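Local atomic coordinates of galactose-binding lectin (Enterobacter cloacae subsp. cloacae, PDB entry 6YF6), a protein that binds a fucoside beside a calcium ion, this chain being the C-terminal domain of a longer bacterial lectin named for galactose binding. Residues Y66-V70 with S109-K113; T69-I75 with A102-L108; K83-D89 with E120-H126. One frame throughout, in Å; residues are numbered along the deposited sequence.

Contact 1: residues Y66-V70 with S109-K113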
loop_
_atom_site.group_PDB
_atom_site.type_symbol
_atom_site.label_atom_id
_atom_site.label_comp_id
_atom_site.label_asym_id
_atom_site.label_seq_id
_atom_site.Cartn_x
_atom_site.Cartn_y
_atom_site.Cartn_z
ATOM N N TYR A 66 1.456 19.049 -7.276
ATOM C CA TYR A 66 0.978 17.975 -6.419
ATOM C C TYR A 66 1.085 16.647 -7.156
ATOM O O TYR A 66 0.946 16.584 -8.380
ATOM C CB TYR A 66 -0.468 18.234 -5.979
ATOM C CG TYR A 66 -0.611 19.477 -5.125
ATOM C CD1 TYR A 66 -0.764 20.728 -5.708
ATOM C CD2 TYR A 66 -0.578 19.402 -3.739
ATOM C CE1 TYR A 66 -0.888 21.869 -4.934
ATOM C CE2 TYR A 66 -0.699 20.537 -2.955
ATOM C CZ TYR A 66 -0.857 21.768 -3.559
ATOM O OH TYR A 66 -0.975 22.907 -2.789
ATOM N N THR A 67 1.346 15.586 -6.394
ATOM C CA THR A 67 1.567 14.249 -6.931
ATOM C C THR A 67 0.392 13.367 -6.531
ATOM O O THR A 67 0.156 13.144 -5.339
ATOM C CB THR A 67 2.887 13.669 -6.419
ATOM O OG1 THR A 67 3.976 14.478 -6.883
ATOM C CG2 THR A 67 3.082 12.237 -6.903
ATOM N N TRP A 68 -0.340 12.875 -7.523
ATOM C CA TRP A 68 -1.534 12.069 -7.303
ATOM C C TRP A 68 -1.211 10.620 -7.644
ATOM O O TRP A 68 -0.841 10.317 -8.783
ATOM C CB TRP A 68 -2.686 12.601 -8.156
ATOM C CG TRP A 68 -3.973 11.840 -8.048
ATOM C CD1 TRP A 68 -4.302 10.901 -7.113
ATOM C CD2 TRP A 68 -5.109 11.962 -8.911
ATOM N NE1 TRP A 68 -5.572 10.426 -7.345
ATOM C CE2 TRP A 68 -6.089 11.063 -8.443
ATOM C CE3 TRP A 68 -5.392 12.742 -10.036
ATOM C CZ2 TRP A 68 -7.329 10.922 -9.061
ATOM C CZ3 TRP A 68 -6.629 12.602 -10.648
ATOM C CH2 TRP A 68 -7.580 11.700 -10.159
ATOM N N THR A 69 -1.336 9.733 -6.657
ATOM C CA THR A 69 -1.129 8.305 -6.853
ATOM C C THR A 69 -2.421 7.551 -6.566
ATOM O O THR A 69 -3.188 7.925 -5.673
ATOM C CB THR A 69 0.007 7.770 -5.965
ATOM O OG1 THR A 69 -0.229 8.117 -4.594
ATOM C CG2 THR A 69 1.349 8.349 -6.420
ATOM N N VAL A 70 -2.659 6.499 -7.350
ATOM C CA VAL A 70 -3.853 5.668 -7.261
ATOM C C VAL A 70 -3.390 4.220 -7.280
ATOM O O VAL A 70 -2.704 3.801 -8.219
ATOM C CB VAL A 70 -4.837 5.931 -8.414
ATOM C CG1 VAL A 70 -6.006 4.938 -8.364
ATOM C CG2 VAL A 70 -5.342 7.360 -8.368
ATOM N N SER A 109 0.102 7.169 -11.549
ATOM C CA SER A 109 0.637 8.413 -11.019
ATOM C C SER A 109 0.528 9.541 -12.035
ATOM O O SER A 109 0.630 9.329 -13.247
ATOM C CB SER A 109 2.119 8.263 -10.619
ATOM O OG SER A 109 2.340 7.086 -9.865
ATOM N N GLY A 110 0.328 10.746 -11.515
ATOM C CA GLY A 110 0.436 11.954 -12.306
ATOM C C GLY A 110 0.647 13.133 -11.386
ATOM O O GLY A 110 0.324 13.082 -10.196
ATOM N N LYS A 111 1.206 14.197 -11.949
ATOM C CA LYS A 111 1.420 15.438 -11.224
ATOM C C LYS A 111 0.619 16.548 -11.885
ATOM O O LYS A 111 0.437 16.561 -13.103
ATOM C CB LYS A 111 2.904 15.811 -11.190
ATOM C CG LYS A 111 3.763 14.843 -10.395
ATOM C CD LYS A 111 5.225 15.273 -10.432
ATOM C CE LYS A 111 6.071 14.540 -9.412
ATOM N NZ LYS A 111 7.275 15.348 -9.059
ATOM N N PHE A 112 0.127 17.475 -11.064
ATOM C CA PHE A 112 -0.595 18.637 -11.556
ATOM C C PHE A 112 -0.183 19.849 -10.737
ATOM O O PHE A 112 0.311 19.729 -9.613
ATOM C CB PHE A 112 -2.117 18.437 -11.495
ATOM C CG PHE A 112 -2.667 18.327 -10.099
ATOM C CD1 PHE A 112 -2.707 17.103 -9.449
ATOM C CD2 PHE A 112 -3.154 19.445 -9.442
ATOM C CE1 PHE A 112 -3.219 16.998 -8.167
ATOM C CE2 PHE A 112 -3.659 19.348 -8.158
ATOM C CZ PHE A 112 -3.695 18.122 -7.521
ATOM N N LYS A 113 -0.379 21.025 -11.321
ATOM C CA LYS A 113 -0.049 22.285 -10.673
ATOM C C LYS A 113 -1.346 23.007 -10.344
ATOM O O LYS A 113 -2.162 23.261 -11.237
ATOM C CB LYS A 113 0.843 23.146 -11.563
ATOM C CG LYS A 113 1.348 24.411 -10.883
ATOM C CD LYS A 113 2.458 25.071 -11.685
ATOM C CE LYS A 113 3.830 24.585 -11.239
ATOM N NZ LYS A 113 4.875 24.856 -12.262
#

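Contact 2: residues T69-I75 with A102-L108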
loop_
_atom_site.group_PDB
_atom_site.type_symbol
_atom_site.label_atom_id
_atom_site.label_comp_id
_atom_site.label_asym_id
_atom_site.label_seq_id
_atom_site.Cartn_x
_atom_site.Cartn_y
_atom_site.Cartn_z
ATOM N N THR A 69 -1.336 9.733 -6.657
ATOM C CA THR A 69 -1.129 8.305 -6.853
ATOM C C THR A 69 -2.421 7.551 -6.566
ATOM O O THR A 69 -3.188 7.925 -5.673
ATOM C CB THR A 69 0.007 7.770 -5.965
ATOM O OG1 THR A 69 -0.229 8.117 -4.594
ATOM C CG2 THR A 69 1.349 8.349 -6.420
ATOM N N VAL A 70 -2.659 6.499 -7.350
ATOM C CA VAL A 70 -3.853 5.668 -7.261
ATOM C C VAL A 70 -3.390 4.220 -7.280
ATOM O O VAL A 70 -2.704 3.801 -8.219
ATOM C CB VAL A 70 -4.837 5.931 -8.414
ATOM C CG1 VAL A 70 -6.006 4.938 -8.364
ATOM C CG2 VAL A 70 -5.342 7.360 -8.368
ATOM N N LYS A 71 -3.738 3.466 -6.243
ATOM C CA LYS A 71 -3.402 2.049 -6.181
ATOM C C LYS A 71 -4.546 1.267 -6.809
ATOM O O LYS A 71 -5.686 1.340 -6.339
ATOM C CB LYS A 71 -3.153 1.610 -4.742
ATOM C CG LYS A 71 -1.908 2.248 -4.132
ATOM C CD LYS A 71 -1.519 1.582 -2.820
ATOM C CE LYS A 71 -0.350 2.301 -2.157
ATOM N NZ LYS A 71 -0.218 1.950 -0.713
ATOM N N ILE A 72 -4.242 0.522 -7.869
ATOM C CA ILE A 72 -5.262 -0.026 -8.751
ATOM C C ILE A 72 -4.823 -1.398 -9.236
ATOM O O ILE A 72 -3.629 -1.672 -9.378
ATOM C CB ILE A 72 -5.516 0.931 -9.936
ATOM C CG1 ILE A 72 -6.668 0.435 -10.800
ATOM C CG2 ILE A 72 -4.252 1.097 -10.784
ATOM C CD1 ILE A 72 -7.215 1.510 -11.708
ATOM N N ALA A 73 -5.805 -2.263 -9.494
ATOM C CA ALA A 73 -5.523 -3.614 -9.956
ATOM C C ALA A 73 -6.655 -4.116 -10.837
ATOM O O ALA A 73 -7.830 -3.857 -10.566
ATOM C CB ALA A 73 -5.331 -4.587 -8.785
ATOM N N ARG A 74 -6.291 -4.841 -11.887
ATOM C CA ARG A 74 -7.281 -5.606 -12.623
ATOM C C ARG A 74 -7.746 -6.782 -11.773
ATOM O O ARG A 74 -7.001 -7.309 -10.941
ATOM C CB ARG A 74 -6.709 -6.112 -13.943
ATOM C CG ARG A 74 -7.768 -6.723 -14.852
ATOM C CD ARG A 74 -7.144 -7.413 -16.040
ATOM N NE ARG A 74 -8.132 -7.678 -17.080
ATOM C CZ ARG A 74 -7.853 -8.235 -18.253
ATOM N NH1 ARG A 74 -6.608 -8.591 -18.543
ATOM N NH2 ARG A 74 -8.823 -8.439 -19.134
ATOM N N ILE A 75 -8.998 -7.188 -11.976
ATOM C CA ILE A 75 -9.516 -8.407 -11.375
ATOM C C ILE A 75 -10.088 -9.287 -12.476
ATOM O O ILE A 75 -10.388 -8.829 -13.581
ATOM C CB ILE A 75 -10.580 -8.129 -10.293
ATOM C CG1 ILE A 75 -11.746 -7.322 -10.867
ATOM C CG2 ILE A 75 -9.940 -7.400 -9.119
ATOM C CD1 ILE A 75 -13.020 -7.420 -10.042
ATOM N N ALA A 102 -4.423 -9.978 -13.248
ATOM C CA ALA A 102 -5.433 -9.893 -12.202
ATOM C C ALA A 102 -4.769 -9.872 -10.830
ATOM O O ALA A 102 -3.856 -10.657 -10.556
ATOM C CB ALA A 102 -6.405 -11.068 -12.306
ATOM N N ASN A 103 -5.216 -8.950 -9.980
ATOM C CA ASN A 103 -4.783 -8.846 -8.587
ATOM C C ASN A 103 -3.302 -8.516 -8.445
ATOM O O ASN A 103 -2.702 -8.786 -7.398
ATOM C CB ASN A 103 -5.127 -10.128 -7.827
ATOM C CG ASN A 103 -6.595 -10.476 -7.937
ATOM O OD1 ASN A 103 -7.456 -9.720 -7.487
ATOM N ND2 ASN A 103 -6.892 -11.608 -8.563
ATOM N N GLU A 104 -2.696 -7.925 -9.470
ATOM C CA GLU A 104 -1.389 -7.290 -9.348
ATOM C C GLU A 104 -1.641 -5.805 -9.113
ATOM O O GLU A 104 -2.134 -5.103 -10.003
ATOM C CB GLU A 104 -0.528 -7.514 -10.588
ATOM C CG GLU A 104 0.702 -6.619 -10.631
ATOM C CD GLU A 104 1.705 -7.031 -11.691
ATOM O OE1 GLU A 104 1.353 -7.849 -12.567
ATOM O OE2 GLU A 104 2.850 -6.534 -11.642
ATOM N N TRP A 105 -1.326 -5.331 -7.916
ATOM C CA TRP A 105 -1.587 -3.947 -7.552
ATOM C C TRP A 105 -0.432 -3.077 -8.032
ATOM O O TRP A 105 0.731 -3.338 -7.707
ATOM C CB TRP A 105 -1.805 -3.824 -6.047
ATOM C CG TRP A 105 -3.141 -4.400 -5.636
ATOM C CD1 TRP A 105 -3.392 -5.676 -5.215
ATOM C CD2 TRP A 105 -4.403 -3.724 -5.632
ATOM N NE1 TRP A 105 -4.730 -5.833 -4.944
ATOM C CE2 TRP A 105 -5.374 -4.650 -5.194
ATOM C CE3 TRP A 105 -4.809 -2.427 -5.962
ATOM C CZ2 TRP A 105 -6.720 -4.318 -5.069
ATOM C CZ3 TRP A 105 -6.150 -2.098 -5.839
ATOM C CH2 TRP A 105 -7.088 -3.041 -5.395
ATOM N N VAL A 106 -0.759 -2.061 -8.827
ATOM C CA VAL A 106 0.217 -1.141 -9.386
ATOM C C VAL A 106 -0.211 0.274 -9.023
ATOM O O VAL A 106 -1.322 0.509 -8.547
ATOM C CB VAL A 106 0.357 -1.289 -10.916
ATOM C CG1 VAL A 106 0.718 -2.719 -11.284
ATOM C CG2 VAL A 106 -0.927 -0.859 -11.612
ATOM N N THR A 107 0.689 1.219 -9.267
ATOM C CA THR A 107 0.456 2.623 -8.972
ATOM C C THR A 107 0.282 3.395 -10.270
ATOM O O THR A 107 1.137 3.334 -11.160
ATOM C CB THR A 107 1.611 3.206 -8.153
ATOM O OG1 THR A 107 1.716 2.493 -6.915
ATOM C CG2 THR A 107 1.382 4.685 -7.867
ATOM N N LEU A 108 -0.836 4.098 -10.376
ATOM C CA LEU A 108 -1.089 5.048 -11.450
ATOM C C LEU A 108 -0.805 6.436 -10.893
ATOM O O LEU A 108 -1.394 6.828 -9.879
ATOM C CB LEU A 108 -2.528 4.923 -11.938
ATOM C CG LEU A 108 -3.055 5.985 -12.901
ATOM C CD1 LEU A 108 -2.357 5.932 -14.250
ATOM C CD2 LEU A 108 -4.551 5.792 -13.054
HETATM O O HOH W 1 -3.403 -5.283 -12.183
#

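Contact 3: residues K83-D89 with E120-H126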
loop_
_atom_site.group_PDB
_atom_site.type_symbol
_atom_site.label_atom_id
_atom_site.label_comp_id
_atom_site.label_asym_id
_atom_site.label_seq_id
_atom_site.Cartn_x
_atom_site.Cartn_y
_atom_site.Cartn_z
ATOM N N LYS A 83 -8.287 0.343 -19.102
ATOM C CA LYS A 83 -7.291 1.369 -19.410
ATOM C C LYS A 83 -7.684 2.642 -18.677
ATOM O O LYS A 83 -8.739 3.216 -18.962
ATOM C CB LYS A 83 -7.194 1.636 -20.913
ATOM C CG LYS A 83 -6.675 0.472 -21.735
ATOM C CD LYS A 83 -6.364 0.919 -23.161
ATOM C CE LYS A 83 -5.923 -0.241 -24.037
ATOM N NZ LYS A 83 -6.190 0.027 -25.480
ATOM N N VAL A 84 -6.842 3.094 -17.750
ATOM C CA VAL A 84 -7.215 4.140 -16.805
ATOM C C VAL A 84 -6.137 5.213 -16.774
ATOM O O VAL A 84 -4.940 4.905 -16.751
ATOM C CB VAL A 84 -7.443 3.549 -15.397
ATOM C CG1 VAL A 84 -7.988 4.607 -14.451
ATOM C CG2 VAL A 84 -8.392 2.350 -15.473
ATOM N N SER A 85 -6.563 6.478 -16.772
ATOM C CA SER A 85 -5.661 7.619 -16.676
ATOM C C SER A 85 -6.165 8.562 -15.589
ATOM O O SER A 85 -7.212 8.334 -14.974
ATOM C CB SER A 85 -5.537 8.355 -18.019
ATOM O OG SER A 85 -6.770 8.936 -18.414
ATOM N N LEU A 86 -5.403 9.631 -15.353
ATOM C CA LEU A 86 -5.740 10.645 -14.366
ATOM C C LEU A 86 -5.918 11.998 -15.042
ATOM O O LEU A 86 -5.195 12.333 -15.989
ATOM C CB LEU A 86 -4.659 10.755 -13.293
ATOM C CG LEU A 86 -4.262 9.449 -12.606
ATOM C CD1 LEU A 86 -3.033 9.660 -11.726
ATOM C CD2 LEU A 86 -5.424 8.911 -11.799
ATOM N N ARG A 87 -6.858 12.783 -14.529
ATOM C CA ARG A 87 -7.174 14.097 -15.073
ATOM C C ARG A 87 -7.301 15.098 -13.936
ATOM O O ARG A 87 -7.838 14.778 -12.872
ATOM C CB ARG A 87 -8.469 14.039 -15.893
ATOM C CG ARG A 87 -8.849 15.335 -16.589
ATOM C CD ARG A 87 -10.045 15.117 -17.509
ATOM N NE ARG A 87 -9.743 14.157 -18.569
ATOM C CZ ARG A 87 -10.652 13.437 -19.222
ATOM N NH1 ARG A 87 -11.943 13.554 -18.935
ATOM N NH2 ARG A 87 -10.263 12.592 -20.167
ATOM N N ALA A 88 -6.796 16.312 -14.157
ATOM C CA ALA A 88 -6.856 17.366 -13.150
ATOM C C ALA A 88 -7.162 18.693 -13.823
ATOM O O ALA A 88 -6.404 19.141 -14.690
ATOM C CB ALA A 88 -5.542 17.459 -12.369
ATOM N N ASP A 89 -8.259 19.326 -13.405
ATOM C CA ASP A 89 -8.695 20.596 -13.982
ATOM C C ASP A 89 -8.785 20.487 -15.500
ATOM O O ASP A 89 -8.375 21.384 -16.241
ATOM C CB ASP A 89 -7.768 21.735 -13.559
ATOM C CG ASP A 89 -7.893 22.062 -12.082
ATOM O OD1 ASP A 89 -8.997 21.856 -11.528
ATOM O OD2 ASP A 89 -6.896 22.514 -11.476
ATOM N N GLU A 120 -10.137 20.107 -9.599
ATOM C CA GLU A 120 -11.138 19.114 -9.972
ATOM C C GLU A 120 -10.408 17.894 -10.522
ATOM O O GLU A 120 -9.810 17.953 -11.602
ATOM C CB GLU A 120 -12.117 19.692 -10.991
ATOM C CG GLU A 120 -13.038 20.763 -10.412
ATOM C CD GLU A 120 -14.001 21.337 -11.437
ATOM O OE1 GLU A 120 -14.685 20.550 -12.126
ATOM O OE2 GLU A 120 -14.080 22.578 -11.551
ATOM N N LEU A 121 -10.445 16.798 -9.773
ATOM C CA LEU A 121 -9.750 15.573 -10.135
ATOM C C LEU A 121 -10.737 14.542 -10.661
ATOM O O LEU A 121 -11.865 14.436 -10.171
ATOM C CB LEU A 121 -9.006 14.994 -8.933
ATOM C CG LEU A 121 -8.027 15.947 -8.247
ATOM C CD1 LEU A 121 -7.366 15.255 -7.064
ATOM C CD2 LEU A 121 -6.994 16.457 -9.247
ATOM N N ALA A 122 -10.299 13.768 -11.648
ATOM C CA ALA A 122 -11.121 12.691 -12.174
ATOM C C ALA A 122 -10.223 11.538 -12.588
ATOM O O ALA A 122 -9.172 11.748 -13.198
ATOM C CB ALA A 122 -11.966 13.161 -13.363
ATOM N N VAL A 123 -10.636 10.326 -12.222
ATOM C CA VAL A 123 -10.067 9.103 -12.774
ATOM C C VAL A 123 -10.857 8.763 -14.031
ATOM O O VAL A 123 -12.092 8.818 -14.031
ATOM C CB VAL A 123 -10.119 7.959 -11.751
ATOM C CG1 VAL A 123 -9.514 6.693 -12.333
ATOM C CG2 VAL A 123 -9.393 8.358 -10.473
ATOM N N VAL A 124 -10.149 8.419 -15.105
ATOM C CA VAL A 124 -10.734 8.316 -16.436
ATOM C C VAL A 124 -10.525 6.906 -16.966
ATOM O O VAL A 124 -9.396 6.404 -16.980
ATOM C CB VAL A 124 -10.120 9.352 -17.399
ATOM C CG1 VAL A 124 -10.703 9.195 -18.796
ATOM C CG2 VAL A 124 -10.343 10.766 -16.875
ATOM N N SER A 125 -11.616 6.276 -17.403
ATOM C CA SER A 125 -11.571 4.999 -18.103
ATOM C C SER A 125 -11.652 5.223 -19.606
ATOM O O SER A 125 -12.465 6.021 -20.082
ATOM C CB SER A 125 -12.722 4.088 -17.674
ATOM O OG SER A 125 -12.839 2.993 -18.566
ATOM N N HIS A 126 -10.819 4.500 -20.352
ATOM C CA HIS A 126 -10.791 4.588 -21.807
ATOM C C HIS A 126 -11.414 3.369 -22.471
ATOM O O HIS A 126 -11.339 3.236 -23.698
ATOM C CB HIS A 126 -9.353 4.783 -22.288
ATOM C CG HIS A 126 -8.690 5.993 -21.711
ATOM N ND1 HIS A 126 -8.439 7.128 -22.452
ATOM C CD2 HIS A 126 -8.239 6.253 -20.462
ATOM C CE1 HIS A 126 -7.856 8.032 -21.686
ATOM N NE2 HIS A 126 -7.722 7.526 -20.473
HETATM O O HOH W 2 -10.992 1.040 -18.279
#

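Contact 1: residues Y66-V70 with S109-K113
Ser109 and Thr69 open an antiparallel pairing of two neighbouring strands in this domain's beta-sandwich, built of two four-stranded antiparallel sheets; the axes of 66-70 and 109-113 run at 152° to each other. At Ser109 the pair is non-hydrogen-bonded: OG lies 3.8 Å from Thr69 CG2, and the Ser109 alpha carbon offers a CA-H...O contact to the carbonyl of Trp68. Gly110 then forms a hydrogen-bonded pair with Trp68. Its carbonyl oxygen receives Trp68 N at 2.8 Å in a nearly straight bond, while its own N returns a bond to Trp68 O. Trp68 turns its indole away from the glycine, toward Leu86, Leu121 and Val123 of the facing sheet.

Lys111 comes next, on the same face as Ser109. Its extended aliphatic chain runs alongside Thr67, both pointing the same way, so that CE comes within 3.3 Å of Thr67 OG1; the ammonium group itself has a long, weak ion pair with Glu65. Phe112 closes the pairing with two backbone bonds to Tyr66, the shorter being Tyr66 N to Phe112 O at 2.7 Å. With CG placed between backbone N and carbonyl carbon (chi1 66°), the Phe112 ring is brought back over its partner strand. The two rings, tilted by 23°, are slid too far apart to stack, with centroids 5.6 Å apart. Tyr66 OH is bonded to Thr61 N, and the tyrosine ring also meets Phe5 of the second subunit edge-to-face. What lies over the Phe112 face is instead Tyr66 CB, a CH-pi contact 3.9 Å from the ring centroid.

Contact 2: residues T69-I75 with A102-L108
Arg74 O accepts a hydrogen bond from Asn103 N at 2.6 Å, and this joins the two segments beyond the regular pairing. Next to it a water bridges the backbones, accepting from Arg74 N and donating to Glu104 O. Regular antiparallel pairing takes over at Ile72 and Val106, which exchange two bonds, Val106 N to Ile72 O being nearly straight (177°). Val70 and Leu108 exchange two more, with Val70 N to Leu108 O at 2.8 Å but bent (140°).

Between the water bridge and the regular strand, Trp105 folds its indole back over the partner strand. CG is anti to the carbonyl carbon (chi1 -72°), and the ring plane stands so that Ala73 CB sits over the centre of the six-membered ring, a CH-pi contact 3.5 Å from its centroid. Lys71 O lies near the plane at the ring's edge, 3.5 Å from CZ3. The indole therefore rests on a methyl group and follows the backbone of 71-73; Lys138 adds a cation-pi contact, and Ala33 of the second subunit packs against it.

On the other face, Ile72 CG2 touches Val106 CG2 at 3.9 Å, while Val70 and Leu108 meet more loosely through their CB atoms. The guanidinium of Arg74 leads away to the carbonyl of Lys100.

This strand pair belongs to one sheet of the beta-sandwich, and at its end Ile75 touches Asp134, a calcium ligand of the sugar site. Strand 135-143 flanks 69-75 on the side away from 102-108. Across the sandwich, Val84 and Leu86 of strand 83-88 pack against Val70, Ile72 and Leu108, and Leu97 of strand 91-98 meets Val106 and Leu108.

Contact 3: residues K83-D89 with E120-H126
Ser85 OG and His126 NE2 share a 2.7 Å hydrogen bond at one end of this antiparallel pair of central strands in the second sheet of the sandwich. Ser85 holds OG between backbone N and carbonyl carbon (chi1 65°), and the hydroxyl meets the imidazole in the ring plane, at its edge. The histidine is gripped twice, since its N also bonds Lys83 O.

Further along, Arg87 bends at chi3 (-62°), bringing its guanidinium back across Val124. CG2 of the valine sits over the centre of the flat group, 3.6 Å from CZ, while Asp92 and Glu51 form salt bridges with NE and NH1. On the opposite face of the sheet, Val84 CG1 and Val123 CG1 are tight at 3.3 Å, and Leu121 CD2 reaches Ala88 CB at 3.6 Å.

At the far end Asp89 and Glu120 exchange two bonds: Asp89 N to Glu120 O, and Glu120 N to Asp89 OD1, the latter at 2.8 Å from above the carboxylate plane. The face with Val84, Leu86, Ala88, Leu121 and Val123 is largely apolar and packs on the facing sheet; the other carries Ser85, reached by His126 from the strand end, and Arg87, whose positive charge two acidic neighbours probably stabilise.

How the contacts relate
Contacts 1 and 2 are successive lengths of the same strand pair, 65-74 with 106-113, sharing Thr69 and Val70, with centres 16 Å apart. Contact 3 belongs to the opposing sheet, and its centre is 11 Å from that of contact 1 and 15 Å from that of contact 2. The sheets interlock through Leu86: its CD1 lies 3.5 Å from Gly110 N, and its CD2 lies 3.5 Å from Leu108 CD2. Trp68 CZ3 comes 3.3 Å from Arg87 O. Toward the sugar site, contact 2 comes closer than contact 3: the Arg74 side chain is about 8 Å from the bound fucoside, the Ser125 side chain about 12 Å.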